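Succinoglycan biosynthesis protein (Bacillus cereus ATCC 14579, PDB 2QGM) is of unknown function but is probably a hydrolase of the erythromycin esterase-like family, with no substrate established. Local coordinates at residues 178-183 with 200-205; 232-237 with 258-263. All coordinates share one frame; numbering follows the deposited sequence.

Contact 1. Residues 178-183 with 200-205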
ATOM      1  N   GLY A 178       9.242  -9.897  17.262  1.00 19.03           N
ATOM      2  CA  GLY A 178       9.064  -8.553  17.780  1.00 18.42           C
ATOM      3  C   GLY A 178       7.602  -8.251  18.076  1.00 17.80           C
ATOM      4  O   GLY A 178       7.296  -7.532  19.025  1.00 17.09           O
ATOM      5  N   SER A 179       6.697  -8.798  17.268  1.00 15.98           N
ATOM      6  CA  SER A 179       5.264  -8.577  17.471  1.00 15.47           C
ATOM      7  C   SER A 179       4.777  -9.233  18.759  1.00 16.89           C
ATOM      8  O   SER A 179       4.091  -8.612  19.559  1.00 16.38           O
ATOM      9  CB  SER A 179       4.456  -9.107  16.278  1.00 16.21           C
ATOM     10  OG  SER A 179       4.702  -8.336  15.110  1.00 18.13           O
ATOM     11  N   PHE A 180       5.123 -10.498  18.954  1.00 17.16           N
ATOM     12  CA  PHE A 180       4.711 -11.194  20.164  1.00 19.04           C
ATOM     13  C   PHE A 180       5.295 -10.516  21.397  1.00 19.14           C
ATOM     14  O   PHE A 180       4.628 -10.392  22.428  1.00 18.38           O
ATOM     15  CB  PHE A 180       5.156 -12.650  20.091  1.00 18.49           C
ATOM     16  CG  PHE A 180       4.390 -13.450  19.085  1.00 17.29           C
ATOM     17  CD1 PHE A 180       3.110 -13.919  19.376  1.00 15.82           C
ATOM     18  CD2 PHE A 180       4.933 -13.711  17.829  1.00 18.47           C
ATOM     19  CE1 PHE A 180       2.383 -14.635  18.431  1.00 16.58           C
ATOM     20  CE2 PHE A 180       4.211 -14.425  16.876  1.00 18.06           C
ATOM     21  CZ  PHE A 180       2.932 -14.891  17.175  1.00 20.58           C
ATOM     22  N   ASN A 181       6.545 -10.076  21.288  1.00 18.43           N
ATOM     23  CA  ASN A 181       7.222  -9.393  22.386  1.00 21.24           C
ATOM     24  C   ASN A 181       6.606  -8.026  22.671  1.00 20.72           C
ATOM     25  O   ASN A 181       6.586  -7.576  23.814  1.00 22.65           O
ATOM     26  CB  ASN A 181       8.713  -9.248  22.072  1.00 24.27           C
ATOM     27  CG  ASN A 181       9.518 -10.466  22.483  1.00 26.31           C
ATOM     28  OD1 ASN A 181       9.058 -11.597  22.356  1.00 28.48           O
ATOM     29  ND2 ASN A 181      10.731 -10.236  22.978  1.00 28.33           N
ATOM     30  N   LYS A 182       6.096  -7.367  21.639  1.00 19.50           N
ATOM     31  CA  LYS A 182       5.472  -6.068  21.830  1.00 19.93           C
ATOM     32  C   LYS A 182       4.331  -6.242  22.835  1.00 19.65           C
ATOM     33  O   LYS A 182       4.178  -5.451  23.774  1.00 20.28           O
ATOM     34  CB  LYS A 182       4.912  -5.547  20.506  1.00 20.86           C
ATOM     35  CG  LYS A 182       4.493  -4.090  20.553  1.00 24.07           C
ATOM     36  CD  LYS A 182       5.724  -3.196  20.553  1.00 26.45           C
ATOM     37  CE  LYS A 182       5.351  -1.725  20.565  1.00 29.38           C
ATOM     38  NZ  LYS A 182       6.566  -0.861  20.566  1.00 32.32           N
ATOM     39  N   VAL A 183       3.545  -7.298  22.633  1.00 18.18           N
ATOM     40  CA  VAL A 183       2.403  -7.612  23.496  1.00 18.56           C
ATOM     41  C   VAL A 183       2.864  -8.107  24.860  1.00 18.37           C
ATOM     42  O   VAL A 183       2.447  -7.587  25.892  1.00 20.91           O
ATOM     43  CB  VAL A 183       1.502  -8.725  22.894  1.00 17.14           C
ATOM     44  CG1 VAL A 183       0.320  -8.987  23.825  1.00 16.53           C
ATOM     45  CG2 VAL A 183       1.008  -8.326  21.510  1.00 15.92           C
ATOM     46  N   GLU A 200       1.488 -18.353  27.732  1.00 27.25           N
ATOM     47  CA  GLU A 200       1.030 -19.707  27.452  1.00 29.21           C
ATOM     48  C   GLU A 200       0.291 -19.734  26.117  1.00 28.54           C
ATOM     49  O   GLU A 200       0.502 -20.628  25.299  1.00 29.19           O
ATOM     50  CB  GLU A 200       0.097 -20.194  28.560  1.00 31.56           C
ATOM     51  CG  GLU A 200      -0.497 -21.564  28.294  1.00 35.74           C
ATOM     52  CD  GLU A 200       0.542 -22.666  28.332  1.00 38.79           C
ATOM     53  OE1 GLU A 200       1.073 -22.937  29.428  1.00 40.17           O
ATOM     54  OE2 GLU A 200       0.843 -23.241  27.263  1.00 40.45           O
ATOM     55  N   ASN A 201      -0.575 -18.753  25.892  1.00 27.25           N
ATOM     56  CA  ASN A 201      -1.335 -18.705  24.649  1.00 26.58           C
ATOM     57  C   ASN A 201      -0.510 -18.441  23.399  1.00 24.79           C
ATOM     58  O   ASN A 201      -0.912 -18.837  22.309  1.00 25.74           O
ATOM     59  CB  ASN A 201      -2.448 -17.660  24.735  1.00 27.26           C
ATOM     60  CG  ASN A 201      -3.637 -18.149  25.529  1.00 28.86           C
ATOM     61  OD1 ASN A 201      -3.777 -17.851  26.716  1.00 30.04           O
ATOM     62  ND2 ASN A 201      -4.494 -18.927  24.880  1.00 28.34           N
ATOM     63  N   TYR A 202       0.635 -17.781  23.554  1.00 24.29           N
ATOM     64  CA  TYR A 202       1.506 -17.454  22.417  1.00 23.01           C
ATOM     65  C   TYR A 202       2.717 -18.357  22.186  1.00 23.97           C
ATOM     66  O   TYR A 202       3.292 -18.338  21.094  1.00 22.86           O
ATOM     67  CB  TYR A 202       2.057 -16.034  22.539  1.00 21.18           C
ATOM     68  CG  TYR A 202       1.089 -14.903  22.271  1.00 19.13           C
ATOM     69  CD1 TYR A 202      -0.093 -15.098  21.549  1.00 19.56           C
ATOM     70  CD2 TYR A 202       1.391 -13.616  22.696  1.00 18.77           C
ATOM     71  CE1 TYR A 202      -0.944 -14.021  21.256  1.00 18.33           C
ATOM     72  CE2 TYR A 202       0.559 -12.544  22.412  1.00 18.09           C
ATOM     73  CZ  TYR A 202      -0.602 -12.748  21.693  1.00 18.79           C
ATOM     74  OH  TYR A 202      -1.385 -11.652  21.411  1.00 17.56           O
ATOM     75  N   LYS A 203       3.112 -19.132  23.193  1.00 24.24           N
ATOM     76  CA  LYS A 203       4.296 -19.985  23.081  1.00 25.47           C
ATOM     77  C   LYS A 203       4.428 -20.837  21.820  1.00 23.69           C
ATOM     78  O   LYS A 203       5.404 -20.707  21.087  1.00 23.78           O
ATOM     79  CB  LYS A 203       4.429 -20.892  24.317  1.00 25.93           C
ATOM     80  CG  LYS A 203       5.737 -21.687  24.354  1.00 28.44           C
ATOM     81  CD  LYS A 203       5.867 -22.549  25.609  1.00 31.29           C
ATOM     82  CE  LYS A 203       7.161 -23.356  25.584  1.00 31.95           C
ATOM     83  NZ  LYS A 203       7.321 -24.248  26.772  1.00 33.14           N
ATOM     84  N   GLU A 204       3.467 -21.720  21.572  1.00 24.64           N
ATOM     85  CA  GLU A 204       3.536 -22.586  20.399  1.00 24.42           C
ATOM     86  C   GLU A 204       3.256 -21.823  19.108  1.00 22.38           C
ATOM     87  O   GLU A 204       3.978 -21.963  18.126  1.00 21.68           O
ATOM     88  CB  GLU A 204       2.554 -23.753  20.555  1.00 28.34           C
ATOM     89  CG  GLU A 204       2.931 -24.710  21.676  1.00 33.89           C
ATOM     90  CD  GLU A 204       4.184 -25.508  21.360  1.00 37.88           C
ATOM     91  OE1 GLU A 204       4.142 -26.334  20.421  1.00 40.38           O
ATOM     92  OE2 GLU A 204       5.209 -25.314  22.049  1.00 40.80           O
ATOM     93  N   LEU A 205       2.208 -21.008  19.125  1.00 22.24           N
ATOM     94  CA  LEU A 205       1.829 -20.217  17.966  1.00 21.54           C
ATOM     95  C   LEU A 205       3.002 -19.439  17.367  1.00 21.15           C
ATOM     96  O   LEU A 205       3.225 -19.475  16.159  1.00 21.44           O
ATOM     97  CB  LEU A 205       0.717 -19.238  18.350  1.00 20.83           C
ATOM     98  CG  LEU A 205       0.398 -18.137  17.329  1.00 18.13           C
ATOM     99  CD1 LEU A 205      -0.089 -18.758  16.020  1.00 17.49           C
ATOM    100  CD2 LEU A 205      -0.648 -17.202  17.908  1.00 20.79           C
TER
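Phe180 and Tyr202 form a T-shaped (edge-to-face) pair. The edge of Phe180 meets one face of the Tyr202 ring, with the planes at 76° and the centroids 5.2 Å apart. Phe180 CD1 leads and comes to 3.7 Å from Tyr202 CG. It stands above the tyrosine plane, offset toward the rim. Val183 CB lies at the tyrosine edge in the ring plane, with CG1 near that plane. Val183 CG1 is 3.8 Å from Tyr202 CE2, and both valine methyls lie close to the hydroxyl OH. The edge of Phe180 that meets the tyrosine also takes Leu205, whose CD2 is 4.0 Å from Phe180 CE1. Phe180 CG is anti to its own carbonyl carbon (chi1 -70°), and this carries the ring across to Tyr202. Leu205 CG is anti to the backbone N instead (chi1 168°), which brings its branch to the phenylalanine.

The contact joins helix 177-190 to helix 195-203 and the residues that follow it, within the helical part that follows strand 166-171. Helix 253-269 adds Ile263 against both rings and Ala260 against Tyr202. Helix 220-236 adds Val233 to Tyr202 and Phe226 to Leu205. All four touching residues are buried. No hydrogen bond crosses between the two segments, so they are held by apolar packing, to which the edge-to-face electrostatics of the rings probably adds.

Contact 2. Residues 232-237 with 258-263; sequences RVARLL and ATASAI
Two consecutive long helices of the helical region, 220-236 and 253-269, meet here through alanine, with Ala234 facing Ala260. Their CA atoms are 5.1 Å apart, a close approach that small side chains permit. Ala260 CB lies 4.1 Å from Ala234 CA, so the methyl rests against the main chain of the other helix. In return, Ala234 CB is 4.1 Å from Ala260 O. The two methyls are slightly farther apart, with Ala234 CB 4.5 Å from Ala260 CB.

The first helix ends at this point. Leu237 is the first residue to leave helical backbone angles, and its N still bonds to Ala234 O at 3.1 Å. Its CB points toward helix 253-269. Leu237 CG is anti to the carbonyl carbon (chi1 -58°), and CD1 reaches Ala260 CB at 4.1 Å. One alanine methyl thus takes both the helix backbone and the leucine tip. Past Leu237 the chain runs through a partly unmodelled connection to helix 253-269, where Tyr253 OH bonds to Leu237 O. Beside Ala260, Thr259 OG1 is hydrogen-bonded to Trp255 O and to Trp115 NE1, which ties helix 253-269 to helix 115-127.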
ATOM      1  N   ARG A 232      -8.155 -15.076  22.505  1.00 24.43           N
ATOM      2  CA  ARG A 232      -8.161 -15.014  23.965  1.00 25.47           C
ATOM      3  C   ARG A 232      -7.328 -13.838  24.468  1.00 24.47           C
ATOM      4  O   ARG A 232      -7.790 -13.038  25.280  1.00 24.54           O
ATOM      5  CB  ARG A 232      -7.604 -16.318  24.544  1.00 27.49           C
ATOM      6  CG  ARG A 232      -7.784 -16.460  26.051  1.00 32.26           C
ATOM      7  CD  ARG A 232      -6.969 -17.627  26.597  1.00 35.14           C
ATOM      8  NE  ARG A 232      -7.023 -18.796  25.723  1.00 38.21           N
ATOM      9  CZ  ARG A 232      -8.132 -19.460  25.417  1.00 38.97           C
ATOM     10  NH1 ARG A 232      -9.298 -19.081  25.917  1.00 40.06           N
ATOM     11  NH2 ARG A 232      -8.078 -20.499  24.594  1.00 39.87           N
ATOM     12  N   VAL A 233      -6.100 -13.732  23.979  1.00 22.03           N
ATOM     13  CA  VAL A 233      -5.223 -12.643  24.390  1.00 22.18           C
ATOM     14  C   VAL A 233      -5.731 -11.272  23.944  1.00 21.87           C
ATOM     15  O   VAL A 233      -5.623 -10.302  24.690  1.00 21.01           O
ATOM     16  CB  VAL A 233      -3.799 -12.837  23.849  1.00 21.78           C
ATOM     17  CG1 VAL A 233      -2.898 -11.713  24.348  1.00 22.90           C
ATOM     18  CG2 VAL A 233      -3.263 -14.186  24.291  1.00 22.64           C
ATOM     19  N   ALA A 234      -6.277 -11.187  22.734  1.00 23.23           N
ATOM     20  CA  ALA A 234      -6.793  -9.911  22.239  1.00 24.65           C
ATOM     21  C   ALA A 234      -7.922  -9.455  23.156  1.00 26.18           C
ATOM     22  O   ALA A 234      -8.022  -8.276  23.483  1.00 26.43           O
ATOM     23  CB  ALA A 234      -7.295 -10.051  20.800  1.00 24.31           C
ATOM     24  N   ARG A 235      -8.766 -10.395  23.574  1.00 28.58           N
ATOM     25  CA  ARG A 235      -9.876 -10.082  24.467  1.00 30.19           C
ATOM     26  C   ARG A 235      -9.340  -9.501  25.767  1.00 30.22           C
ATOM     27  O   ARG A 235      -9.822  -8.479  26.257  1.00 30.81           O
ATOM     28  CB  ARG A 235     -10.677 -11.347  24.783  1.00 31.92           C
ATOM     29  CG  ARG A 235     -11.435 -11.935  23.605  1.00 35.62           C
ATOM     30  CD  ARG A 235     -12.665 -11.100  23.263  1.00 38.79           C
ATOM     31  NE  ARG A 235     -13.447 -11.697  22.184  1.00 40.18           N
ATOM     32  CZ  ARG A 235     -14.587 -11.196  21.718  1.00 40.97           C
ATOM     33  NH1 ARG A 235     -15.087 -10.084  22.238  1.00 41.42           N
ATOM     34  NH2 ARG A 235     -15.229 -11.809  20.728  1.00 42.91           N
ATOM     35  N   LEU A 236      -8.332 -10.168  26.314  1.00 30.05           N
ATOM     36  CA  LEU A 236      -7.709  -9.766  27.572  1.00 31.23           C
ATOM     37  C   LEU A 236      -7.150  -8.350  27.540  1.00 30.94           C
ATOM     38  O   LEU A 236      -7.014  -7.708  28.578  1.00 30.99           O
ATOM     39  CB  LEU A 236      -6.580 -10.742  27.915  1.00 30.56           C
ATOM     40  CG  LEU A 236      -6.960 -12.195  28.212  1.00 31.49           C
ATOM     41  CD1 LEU A 236      -5.714 -13.059  28.152  1.00 32.19           C
ATOM     42  CD2 LEU A 236      -7.627 -12.297  29.577  1.00 31.78           C
ATOM     43  N   LEU A 237      -6.840  -7.860  26.347  1.00 31.86           N
ATOM     44  CA  LEU A 237      -6.278  -6.529  26.217  1.00 31.52           C
ATOM     45  C   LEU A 237      -7.207  -5.513  25.569  1.00 32.85           C
ATOM     46  O   LEU A 237      -6.785  -4.407  25.239  1.00 32.81           O
ATOM     47  CB  LEU A 237      -4.970  -6.603  25.425  1.00 32.03           C
ATOM     48  CG  LEU A 237      -3.891  -7.515  26.015  1.00 33.20           C
ATOM     49  CD1 LEU A 237      -2.728  -7.595  25.049  1.00 31.64           C
ATOM     50  CD2 LEU A 237      -3.434  -6.983  27.370  1.00 34.52           C
ATOM     51  N   ALA A 258      -3.181  -3.308  19.493  1.00 16.67           N
ATOM     52  CA  ALA A 258      -3.226  -3.410  18.036  1.00 16.49           C
ATOM     53  C   ALA A 258      -2.470  -4.625  17.529  1.00 15.08           C
ATOM     54  O   ALA A 258      -2.919  -5.295  16.600  1.00 14.44           O
ATOM     55  CB  ALA A 258      -2.656  -2.146  17.403  1.00 17.65           C
ATOM     56  N   THR A 259      -1.318  -4.897  18.135  1.00 14.05           N
ATOM     57  CA  THR A 259      -0.513  -6.047  17.748  1.00 14.15           C
ATOM     58  C   THR A 259      -1.237  -7.342  18.105  1.00 16.09           C
ATOM     59  O   THR A 259      -1.252  -8.286  17.316  1.00 17.36           O
ATOM     60  CB  THR A 259       0.855  -6.015  18.442  1.00 14.19           C
ATOM     61  OG1 THR A 259       1.522  -4.793  18.103  1.00 15.05           O
ATOM     62  CG2 THR A 259       1.710  -7.193  17.993  1.00 13.23           C
ATOM     63  N   ALA A 260      -1.835  -7.399  19.291  1.00 16.08           N
ATOM     64  CA  ALA A 260      -2.562  -8.605  19.692  1.00 16.44           C
ATOM     65  C   ALA A 260      -3.685  -8.863  18.689  1.00 18.13           C
ATOM     66  O   ALA A 260      -3.994 -10.014  18.359  1.00 17.83           O
ATOM     67  CB  ALA A 260      -3.139  -8.444  21.091  1.00 17.15           C
ATOM     68  N   SER A 261      -4.291  -7.783  18.207  1.00 17.98           N
ATOM     69  CA  SER A 261      -5.352  -7.889  17.220  1.00 18.31           C
ATOM     70  C   SER A 261      -4.789  -8.353  15.878  1.00 17.36           C
ATOM     71  O   SER A 261      -5.455  -9.080  15.149  1.00 16.10           O
ATOM     72  CB  SER A 261      -6.075  -6.540  17.051  1.00 20.20           C
ATOM     73  OG  SER A 261      -6.994  -6.307  18.102  1.00 27.17           O
ATOM     74  N   ALA A 262      -3.567  -7.936  15.546  1.00 14.61           N
ATOM     75  CA  ALA A 262      -2.962  -8.344  14.280  1.00 14.81           C
ATOM     76  C   ALA A 262      -2.663  -9.839  14.317  1.00 13.88           C
ATOM     77  O   ALA A 262      -2.746 -10.536  13.304  1.00 15.33           O
ATOM     78  CB  ALA A 262      -1.685  -7.550  14.028  1.00 12.38           C
ATOM     79  N   ILE A 263      -2.318 -10.328  15.499  1.00 15.91           N
ATOM     80  CA  ILE A 263      -2.030 -11.739  15.673  1.00 16.29           C
ATOM     81  C   ILE A 263      -3.335 -12.529  15.523  1.00 16.39           C
ATOM     82  O   ILE A 263      -3.353 -13.597  14.908  1.00 15.24           O
ATOM     83  CB  ILE A 263      -1.372 -11.978  17.042  1.00 16.70           C
ATOM     84  CG1 ILE A 263       0.030 -11.351  17.025  1.00 15.06           C
ATOM     85  CG2 ILE A 263      -1.312 -13.470  17.355  1.00 14.68           C
ATOM     86  CD1 ILE A 263       0.714 -11.250  18.374  1.00 16.33           C
TER

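Both contacts are buried packing in one outlying group of helices. Their centres lie about 10 Å apart, on the same side of the chain's centre, about 26 Å from it for contact 1 and 23 Å for contact 2. They use different pairs: 177-190 with 195-203 in contact 1, and 220-236 with 253-269 in contact 2. Every touching residue of contact 1 is buried, whereas Ala234 in contact 2 is partly exposed. Neither has a hydrogen bond between its segments. Contact 1 spans a wider gap with aromatic rings and branched chains, and buries more surface. Contact 2 brings backbones close through alanine. The two meet directly: Val183 CG1 lies 3.6 Å from Leu237 CD1.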